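Inositol 2-dehydrogenase/D-chiro-inositol 3-dehydrogenase (Lactobacillus casei, PDB 4MIY) oxidises myo-inositol and D-chiro-inositol to their keto derivatives, transferring hydride to NAD(+), and belongs to the Gfo/Idh/MocA dehydrogenase family. Local coordinates at residues S200-A214 with I224-Y236. Sequence-based numbering, arbitrary orientation.
Sequences SAEVRNEGLHDPQLA and IQVLVHVTAQYGY
Gln212 to Ala214 pair antiparallel with Val226 to Val228, strand axes 4.8 Å apart; Gln212-Val228 and Ala214-Val226 are hydrogen-bonded pairs flanking the non-hydrogen-bonded pair Leu213-Leu227. All four ladder bonds are nearly straight: Gln212 N to Val228 O is 2.9 Å and Val226 N to Ala214 O is 2.8 Å. Leu227 CD1 touches both Leu213 CD2 (3.9 Å) and Pro211 CB on one face; Ala214 CB meets Val226 CB on the other. On the N-terminal side of strand 212-218, just before the cis peptide bond to Pro211, the carboxylate of Asp210 takes over the pairing. With CG anti to its own N (chi1 -166°), Asp210 accepts Val230 N on the syn side of OD1 (2.9 Å, 170° at the hydrogen), while Asp210 OD2 accepts from Thr231 OG1 at 2.6 Å and, weakly, from Thr231 N. This buried carboxylate thus holds the start of the loop that leaves strand 223-229, and these three donors probably stabilise its negative charge. Asp210 OD2 also lies at the edge of the His229 ring, 3.3 Å from His229 CD2; a water in the ring plane hydrogen-bonds His229 NE2 and Ser200 OG, and donates to Thr231 OG1. Farther out, the bent chains of Glu202 and Gln233 lie against each other, carboxylate and amide planes 47° apart, and Gln233 NE2 binds Thr231 O and Asn159. This hairpin lies inside the mixed sheet of the C-terminal alpha/beta domain, between strands 148-156 and 189-195; helix 168-185 covers Ala214 and Val226, while Ile243 of a second subunit packs on Leu227.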
ATOM      1  N   SER A 200       9.827  11.224 -26.266  1.00 17.91           N
ATOM      2  CA  SER A 200       9.210   9.930 -26.296  1.00 16.39           C
ATOM      3  C   SER A 200       8.892   9.501 -27.690  1.00 17.26           C
ATOM      4  O   SER A 200       8.400  10.256 -28.458  1.00 18.81           O
ATOM      5  CB  SER A 200       7.896   9.946 -25.539  1.00 17.88           C
ATOM      6  OG  SER A 200       7.264   8.720 -25.725  1.00 16.78           O
ATOM      7  N   ALA A 201       9.116   8.234 -27.961  1.00 17.79           N
ATOM      8  CA  ALA A 201       8.732   7.672 -29.240  1.00 18.51           C
ATOM      9  C   ALA A 201       7.252   7.596 -29.454  1.00 19.25           C
ATOM     10  O   ALA A 201       6.826   7.321 -30.541  1.00 21.54           O
ATOM     11  CB  ALA A 201       9.352   6.318 -29.420  1.00 22.65           C
ATOM     12  N   GLU A 202       6.466   7.849 -28.419  1.00 16.32           N
ATOM     13  CA  GLU A 202       5.024   7.764 -28.529  1.00 17.34           C
ATOM     14  C   GLU A 202       4.365   9.022 -29.081  1.00 16.29           C
ATOM     15  O   GLU A 202       3.220   8.993 -29.397  1.00 20.10           O
ATOM     16  CB  GLU A 202       4.350   7.383 -27.206  1.00 16.72           C
ATOM     17  CG  GLU A 202       4.788   6.103 -26.576  1.00 18.75           C
ATOM     18  CD  GLU A 202       4.504   4.890 -27.401  1.00 24.29           C
ATOM     19  OE1 GLU A 202       5.385   4.029 -27.500  1.00 30.16           O
ATOM     20  OE2 GLU A 202       3.422   4.804 -27.943  1.00 31.41           O
ATOM     21  N   VAL A 203       5.113  10.093 -29.216  1.00 16.81           N
ATOM     22  CA  VAL A 203       4.587  11.338 -29.709  1.00 16.97           C
ATOM     23  C   VAL A 203       4.324  11.271 -31.210  1.00 20.70           C
ATOM     24  O   VAL A 203       5.151  10.839 -31.953  1.00 22.62           O
ATOM     25  CB  VAL A 203       5.516  12.524 -29.398  1.00 15.95           C
ATOM     26  CG1 VAL A 203       5.008  13.753 -30.038  1.00 18.70           C
ATOM     27  CG2 VAL A 203       5.634  12.761 -27.915  1.00 19.68           C
ATOM     28  N   ARG A 204       3.135  11.688 -31.601  0.73 15.68           N
ATOM     29  CA  ARG A 204       2.668  11.611 -32.966  0.73 20.49           C
ATOM     30  C   ARG A 204       2.326  12.987 -33.487  0.73 18.37           C
ATOM     31  O   ARG A 204       1.826  13.113 -34.582  0.73 18.92           O
ATOM     32  CB  ARG A 204       1.410  10.763 -33.024  0.73 23.31           C
ATOM     33  CG  ARG A 204       1.603   9.314 -32.741  0.73 26.85           C
ATOM     34  CD  ARG A 204       2.593   8.746 -33.694  0.73 30.67           C
ATOM     35  NE  ARG A 204       2.042   7.905 -34.744  0.73 39.31           N
ATOM     36  CZ  ARG A 204       2.436   7.963 -36.017  0.73 36.80           C
ATOM     37  NH1 ARG A 204       3.375   8.815 -36.372  0.73 39.20           N
ATOM     38  NH2 ARG A 204       1.903   7.177 -36.934  0.73 35.51           N
ATOM     39  N   ASN A 205       2.570  14.005 -32.681  1.00 19.41           N
ATOM     40  CA  ASN A 205       2.107  15.334 -32.973  1.00 18.92           C
ATOM     41  C   ASN A 205       3.213  16.304 -33.280  1.00 20.21           C
ATOM     42  O   ASN A 205       4.130  16.438 -32.514  1.00 19.08           O
ATOM     43  CB  ASN A 205       1.308  15.895 -31.786  1.00 20.22           C
ATOM     44  CG  ASN A 205      -0.011  15.199 -31.574  1.00 21.34           C
ATOM     45  OD1 ASN A 205      -0.186  14.075 -31.930  1.00 27.92           O
ATOM     46  ND2 ASN A 205      -0.929  15.890 -30.987  1.00 18.45           N
ATOM     47  N   GLU A 206       3.083  17.020 -34.375  1.00 20.97           N
ATOM     48  CA  GLU A 206       4.104  17.964 -34.744  1.00 21.76           C
ATOM     49  C   GLU A 206       4.323  19.008 -33.680  1.00 18.36           C
ATOM     50  O   GLU A 206       3.426  19.642 -33.246  1.00 19.31           O
ATOM     51  CB  GLU A 206       3.792  18.636 -36.095  1.00 25.16           C
ATOM     52  CG  GLU A 206       4.928  19.450 -36.692  1.00 26.41           C
ATOM     53  CD  GLU A 206       4.585  20.134 -38.029  0.49 27.01           C
ATOM     54  OE1 GLU A 206       5.514  20.390 -38.797  0.77 31.25           O
ATOM     55  OE2 GLU A 206       3.403  20.448 -38.227  0.71 32.17           O
ATOM     56  N   GLY A 207       5.581  19.140 -33.298  1.00 20.30           N
ATOM     57  CA  GLY A 207       6.017  20.191 -32.413  1.00 20.58           C
ATOM     58  C   GLY A 207       5.880  19.900 -30.927  1.00 18.26           C
ATOM     59  O   GLY A 207       6.369  20.616 -30.139  1.00 19.33           O
ATOM     60  N   LEU A 208       5.189  18.835 -30.599  1.00 20.16           N
ATOM     61  CA  LEU A 208       4.974  18.474 -29.209  1.00 18.98           C
ATOM     62  C   LEU A 208       6.153  17.800 -28.599  1.00 17.25           C
ATOM     63  O   LEU A 208       6.602  16.790 -29.074  1.00 19.82           O
ATOM     64  CB  LEU A 208       3.780  17.556 -29.109  1.00 17.55           C
ATOM     65  CG  LEU A 208       3.489  16.994 -27.727  1.00 16.85           C
ATOM     66  CD1 LEU A 208       3.195  18.140 -26.804  1.00 16.92           C
ATOM     67  CD2 LEU A 208       2.338  16.000 -27.793  1.00 20.02           C
ATOM     68  N   HIS A 209       6.659  18.405 -27.546  1.00 16.33           N
ATOM     69  CA  HIS A 209       7.660  17.786 -26.716  1.00 15.68           C
ATOM     70  C   HIS A 209       6.963  17.071 -25.581  1.00 19.13           C
ATOM     71  O   HIS A 209       6.121  17.631 -24.943  1.00 17.64           O
ATOM     72  CB  HIS A 209       8.577  18.819 -26.115  1.00 17.49           C
ATOM     73  CG  HIS A 209       9.398  19.548 -27.118  1.00 19.19           C
ATOM     74  ND1 HIS A 209      10.665  19.152 -27.467  1.00 21.67           N
ATOM     75  CD2 HIS A 209       9.132  20.653 -27.844  1.00 21.58           C
ATOM     76  CE1 HIS A 209      11.152  19.995 -28.358  1.00 20.33           C
ATOM     77  NE2 HIS A 209      10.241  20.914 -28.607  1.00 23.18           N
ATOM     78  N   ASP A 210       7.336  15.824 -25.382  1.00 16.56           N
ATOM     79  CA  ASP A 210       6.825  15.018 -24.305  1.00 15.91           C
ATOM     80  C   ASP A 210       7.853  13.977 -23.923  1.00 17.39           C
ATOM     81  O   ASP A 210       8.313  13.252 -24.736  1.00 18.06           O
ATOM     82  CB  ASP A 210       5.544  14.341 -24.728  1.00 17.88           C
ATOM     83  CG  ASP A 210       4.762  13.751 -23.561  1.00 19.72           C
ATOM     84  OD1 ASP A 210       4.520  14.463 -22.598  1.00 17.85           O
ATOM     85  OD2 ASP A 210       4.401  12.608 -23.661  1.00 17.84           O
ATOM     86  N   PRO A 211       8.182  13.904 -22.646  1.00 16.19           N
ATOM     87  CA  PRO A 211       7.637  14.657 -21.530  1.00 16.63           C
ATOM     88  C   PRO A 211       8.193  16.042 -21.380  1.00 15.30           C
ATOM     89  O   PRO A 211       9.051  16.398 -22.112  1.00 17.05           O
ATOM     90  CB  PRO A 211       7.999  13.778 -20.327  1.00 14.16           C
ATOM     91  CG  PRO A 211       9.087  13.057 -20.713  1.00 19.58           C
ATOM     92  CD  PRO A 211       8.951  12.772 -22.180  1.00 17.23           C
ATOM     93  N   GLN A 212       7.672  16.804 -20.433  1.00 14.74           N
ATOM     94  CA  GLN A 212       8.202  18.109 -20.081  1.00 14.94           C
ATOM     95  C   GLN A 212       8.397  18.186 -18.579  1.00 15.82           C
ATOM     96  O   GLN A 212       7.627  17.624 -17.841  1.00 15.98           O
ATOM     97  CB  GLN A 212       7.303  19.250 -20.560  1.00 16.53           C
ATOM     98  CG  GLN A 212       7.142  19.257 -22.041  1.00 16.71           C
ATOM     99  CD  GLN A 212       6.433  20.441 -22.600  1.00 16.20           C
ATOM    100  OE1 GLN A 212       6.448  21.499 -22.053  1.00 18.60           O
ATOM    101  NE2 GLN A 212       5.821  20.242 -23.727  1.00 18.09           N
ATOM    102  N   LEU A 213       9.443  18.848 -18.152  1.00 14.94           N
ATOM    103  CA  LEU A 213       9.685  19.060 -16.754  1.00 15.51           C
ATOM    104  C   LEU A 213       9.517  20.527 -16.455  1.00 18.12           C
ATOM    105  O   LEU A 213      10.123  21.335 -17.102  1.00 19.95           O
ATOM    106  CB  LEU A 213      11.077  18.626 -16.404  1.00 15.73           C
ATOM    107  CG  LEU A 213      11.373  17.130 -16.572  1.00 15.08           C
ATOM    108  CD1 LEU A 213      12.828  16.855 -16.455  1.00 17.60           C
ATOM    109  CD2 LEU A 213      10.621  16.331 -15.553  1.00 18.01           C
ATOM    110  N   ALA A 214       8.662  20.853 -15.491  1.00 16.57           N
ATOM    111  CA  ALA A 214       8.424  22.221 -15.084  1.00 16.00           C
ATOM    112  C   ALA A 214       8.935  22.448 -13.688  1.00 18.19           C
ATOM    113  O   ALA A 214       8.570  21.737 -12.796  1.00 18.61           O
ATOM    114  CB  ALA A 214       6.954  22.537 -15.152  1.00 17.95           C
ATOM    115  N   ILE A 224       9.153  23.618  -6.796  1.00 14.24           N
ATOM    116  CA  ILE A 224       8.173  22.717  -7.319  1.00 13.98           C
ATOM    117  C   ILE A 224       8.673  22.067  -8.606  1.00 15.02           C
ATOM    118  O   ILE A 224       9.020  22.734  -9.527  1.00 14.48           O
ATOM    119  CB  ILE A 224       6.856  23.444  -7.584  1.00 15.41           C
ATOM    120  CG1 ILE A 224       6.363  24.122  -6.313  1.00 15.18           C
ATOM    121  CG2 ILE A 224       5.832  22.506  -8.105  1.00 19.49           C
ATOM    122  CD1 ILE A 224       5.691  25.381  -6.564  1.00 19.65           C
ATOM    123  N   GLN A 225       8.723  20.746  -8.593  1.00 14.58           N
ATOM    124  CA  GLN A 225       9.090  19.966  -9.747  1.00 13.84           C
ATOM    125  C   GLN A 225       7.910  19.183 -10.283  1.00 13.45           C
ATOM    126  O   GLN A 225       7.478  18.259  -9.662  1.00 14.50           O
ATOM    127  CB  GLN A 225      10.220  19.003  -9.406  1.00 13.53           C
ATOM    128  CG  GLN A 225      11.496  19.656  -8.973  1.00 15.31           C
ATOM    129  CD  GLN A 225      12.580  18.691  -8.665  1.00 19.58           C
ATOM    130  OE1 GLN A 225      12.353  17.679  -8.112  1.00 21.66           O
ATOM    131  NE2 GLN A 225      13.759  19.012  -9.049  1.00 17.80           N
ATOM    132  N   VAL A 226       7.419  19.561 -11.447  1.00 14.06           N
ATOM    133  CA  VAL A 226       6.303  18.881 -12.066  1.00 14.48           C
ATOM    134  C   VAL A 226       6.745  18.108 -13.307  1.00 14.83           C
ATOM    135  O   VAL A 226       7.402  18.635 -14.137  1.00 16.49           O
ATOM    136  CB  VAL A 226       5.182  19.845 -12.485  1.00 14.70           C
ATOM    137  CG1 VAL A 226       3.962  19.088 -12.901  1.00 14.81           C
ATOM    138  CG2 VAL A 226       4.813  20.744 -11.396  1.00 15.67           C
ATOM    139  N   LEU A 227       6.381  16.839 -13.354  1.00 13.14           N
ATOM    140  CA  LEU A 227       6.490  16.017 -14.541  1.00 13.53           C
ATOM    141  C   LEU A 227       5.197  16.049 -15.308  1.00 14.75           C
ATOM    142  O   LEU A 227       4.174  15.688 -14.796  1.00 13.97           O
ATOM    143  CB  LEU A 227       6.795  14.572 -14.165  1.00 16.50           C
ATOM    144  CG  LEU A 227       6.737  13.533 -15.290  1.00 13.54           C
ATOM    145  CD1 LEU A 227       7.790  13.817 -16.360  1.00 16.04           C
ATOM    146  CD2 LEU A 227       6.920  12.184 -14.705  1.00 18.67           C
ATOM    147  N   VAL A 228       5.267  16.516 -16.548  1.00 15.43           N
ATOM    148  CA  VAL A 228       4.141  16.490 -17.455  1.00 14.34           C
ATOM    149  C   VAL A 228       4.429  15.423 -18.509  1.00 14.21           C
ATOM    150  O   VAL A 228       5.399  15.480 -19.153  1.00 15.68           O
ATOM    151  CB  VAL A 228       3.907  17.864 -18.110  1.00 16.52           C
ATOM    152  CG1 VAL A 228       2.859  17.789 -19.180  1.00 18.29           C
ATOM    153  CG2 VAL A 228       3.532  18.877 -17.095  1.00 17.11           C
ATOM    154  N   HIS A 229       3.565  14.437 -18.595  1.00 14.23           N
ATOM    155  CA  HIS A 229       3.770  13.303 -19.466  1.00 14.51           C
ATOM    156  C   HIS A 229       2.449  12.882 -20.040  1.00 13.54           C
ATOM    157  O   HIS A 229       1.711  12.208 -19.419  1.00 14.95           O
ATOM    158  CB  HIS A 229       4.413  12.131 -18.706  1.00 13.08           C
ATOM    159  CG  HIS A 229       4.906  11.030 -19.584  1.00 13.48           C
ATOM    160  ND1 HIS A 229       5.321   9.824 -19.098  1.00 15.33           N
ATOM    161  CD2 HIS A 229       5.040  10.959 -20.924  1.00 14.70           C
ATOM    162  CE1 HIS A 229       5.690   9.056 -20.097  1.00 13.68           C
ATOM    163  NE2 HIS A 229       5.543   9.723 -21.215  1.00 14.24           N
ATOM    164  N   VAL A 230       2.191  13.284 -21.274  1.00 13.80           N
ATOM    165  CA  VAL A 230       0.862  13.176 -21.854  1.00 15.36           C
ATOM    166  C   VAL A 230       0.669  12.057 -22.884  1.00 16.52           C
ATOM    167  O   VAL A 230      -0.404  11.857 -23.370  1.00 16.12           O
ATOM    168  CB  VAL A 230       0.365  14.536 -22.424  1.00 16.72           C
ATOM    169  CG1 VAL A 230       0.370  15.593 -21.367  1.00 16.60           C
ATOM    170  CG2 VAL A 230       1.175  14.961 -23.608  1.00 19.12           C
ATOM    171  N   THR A 231       1.731  11.326 -23.157  1.00 14.00           N
ATOM    172  CA  THR A 231       1.672  10.137 -23.984  1.00 15.88           C
ATOM    173  C   THR A 231       2.134   8.890 -23.223  1.00 16.25           C
ATOM    174  O   THR A 231       2.681   7.990 -23.775  1.00 15.70           O
ATOM    175  CB  THR A 231       2.508  10.269 -25.293  1.00 17.05           C
ATOM    176  OG1 THR A 231       3.881  10.416 -24.986  1.00 18.62           O
ATOM    177  CG2 THR A 231       2.084  11.445 -26.107  1.00 17.16           C
ATOM    178  N   ALA A 232       1.862   8.890 -21.938  1.00 15.28           N
ATOM    179  CA  ALA A 232       2.363   7.905 -21.022  1.00 15.82           C
ATOM    180  C   ALA A 232       1.843   6.497 -21.181  1.00 15.05           C
ATOM    181  O   ALA A 232       2.384   5.612 -20.618  1.00 14.35           O
ATOM    182  CB  ALA A 232       2.099   8.379 -19.605  1.00 13.30           C
ATOM    183  N   GLN A 233       0.758   6.357 -21.925  1.00 14.16           N
ATOM    184  CA  GLN A 233       0.113   5.104 -22.285  1.00 15.31           C
ATOM    185  C   GLN A 233      -0.687   4.383 -21.177  1.00 15.38           C
ATOM    186  O   GLN A 233      -1.765   3.947 -21.390  1.00 16.00           O
ATOM    187  CB  GLN A 233       1.080   4.117 -22.952  1.00 15.96           C
ATOM    188  CG  GLN A 233       1.859   4.674 -24.133  1.00 15.46           C
ATOM    189  CD  GLN A 233       0.979   5.178 -25.241  1.00 17.86           C
ATOM    190  OE1 GLN A 233       0.199   4.458 -25.775  1.00 21.44           O
ATOM    191  NE2 GLN A 233       1.121   6.425 -25.570  1.00 18.21           N
ATOM    192  N   TYR A 234      -0.117   4.301 -19.990  1.00 13.53           N
ATOM    193  CA  TYR A 234      -0.625   3.381 -18.996  1.00 12.77           C
ATOM    194  C   TYR A 234      -1.924   3.834 -18.322  1.00 14.30           C
ATOM    195  O   TYR A 234      -2.669   3.041 -17.882  1.00 13.70           O
ATOM    196  CB  TYR A 234       0.436   3.053 -17.928  1.00 12.18           C
ATOM    197  CG  TYR A 234       0.646   4.086 -16.850  1.00 12.55           C
ATOM    198  CD1 TYR A 234      -0.149   4.117 -15.744  1.00 12.25           C
ATOM    199  CD2 TYR A 234       1.633   5.012 -16.944  1.00 12.93           C
ATOM    200  CE1 TYR A 234       0.029   5.041 -14.777  1.00 12.94           C
ATOM    201  CE2 TYR A 234       1.813   5.950 -15.977  1.00 13.40           C
ATOM    202  CZ  TYR A 234       1.020   5.947 -14.894  1.00 14.56           C
ATOM    203  OH  TYR A 234       1.166   6.883 -13.912  1.00 15.02           O
ATOM    204  N   GLY A 235      -2.129   5.130 -18.239  1.00 14.64           N
ATOM    205  CA  GLY A 235      -3.208   5.682 -17.475  1.00 15.75           C
ATOM    206  C   GLY A 235      -3.187   7.184 -17.298  1.00 13.78           C
ATOM    207  O   GLY A 235      -2.301   7.839 -17.751  1.00 14.51           O
ATOM    208  N   TYR A 236      -4.240   7.686 -16.668  1.00 13.65           N
ATOM    209  CA  TYR A 236      -4.328   9.045 -16.212  1.00 14.13           C
ATOM    210  C   TYR A 236      -4.068   9.086 -14.715  1.00 14.10           C
ATOM    211  O   TYR A 236      -4.717   8.419 -13.964  1.00 16.24           O
ATOM    212  CB  TYR A 236      -5.688   9.701 -16.549  1.00 15.61           C
ATOM    213  CG  TYR A 236      -5.707  11.159 -16.160  1.00 14.11           C
ATOM    214  CD1 TYR A 236      -5.199  12.110 -17.001  1.00 16.07           C
ATOM    215  CD2 TYR A 236      -6.166  11.582 -14.927  1.00 15.10           C
ATOM    216  CE1 TYR A 236      -5.159  13.394 -16.645  1.00 15.35           C
ATOM    217  CE2 TYR A 236      -6.125  12.881 -14.575  1.00 16.61           C
ATOM    218  CZ  TYR A 236      -5.602  13.787 -15.417  1.00 18.73           C
ATOM    219  OH  TYR A 236      -5.541  15.100 -15.059  1.00 18.37           O
TER
HETATM  220  O   HOH W   1       5.577   8.430 -23.657  1.00 15.38           O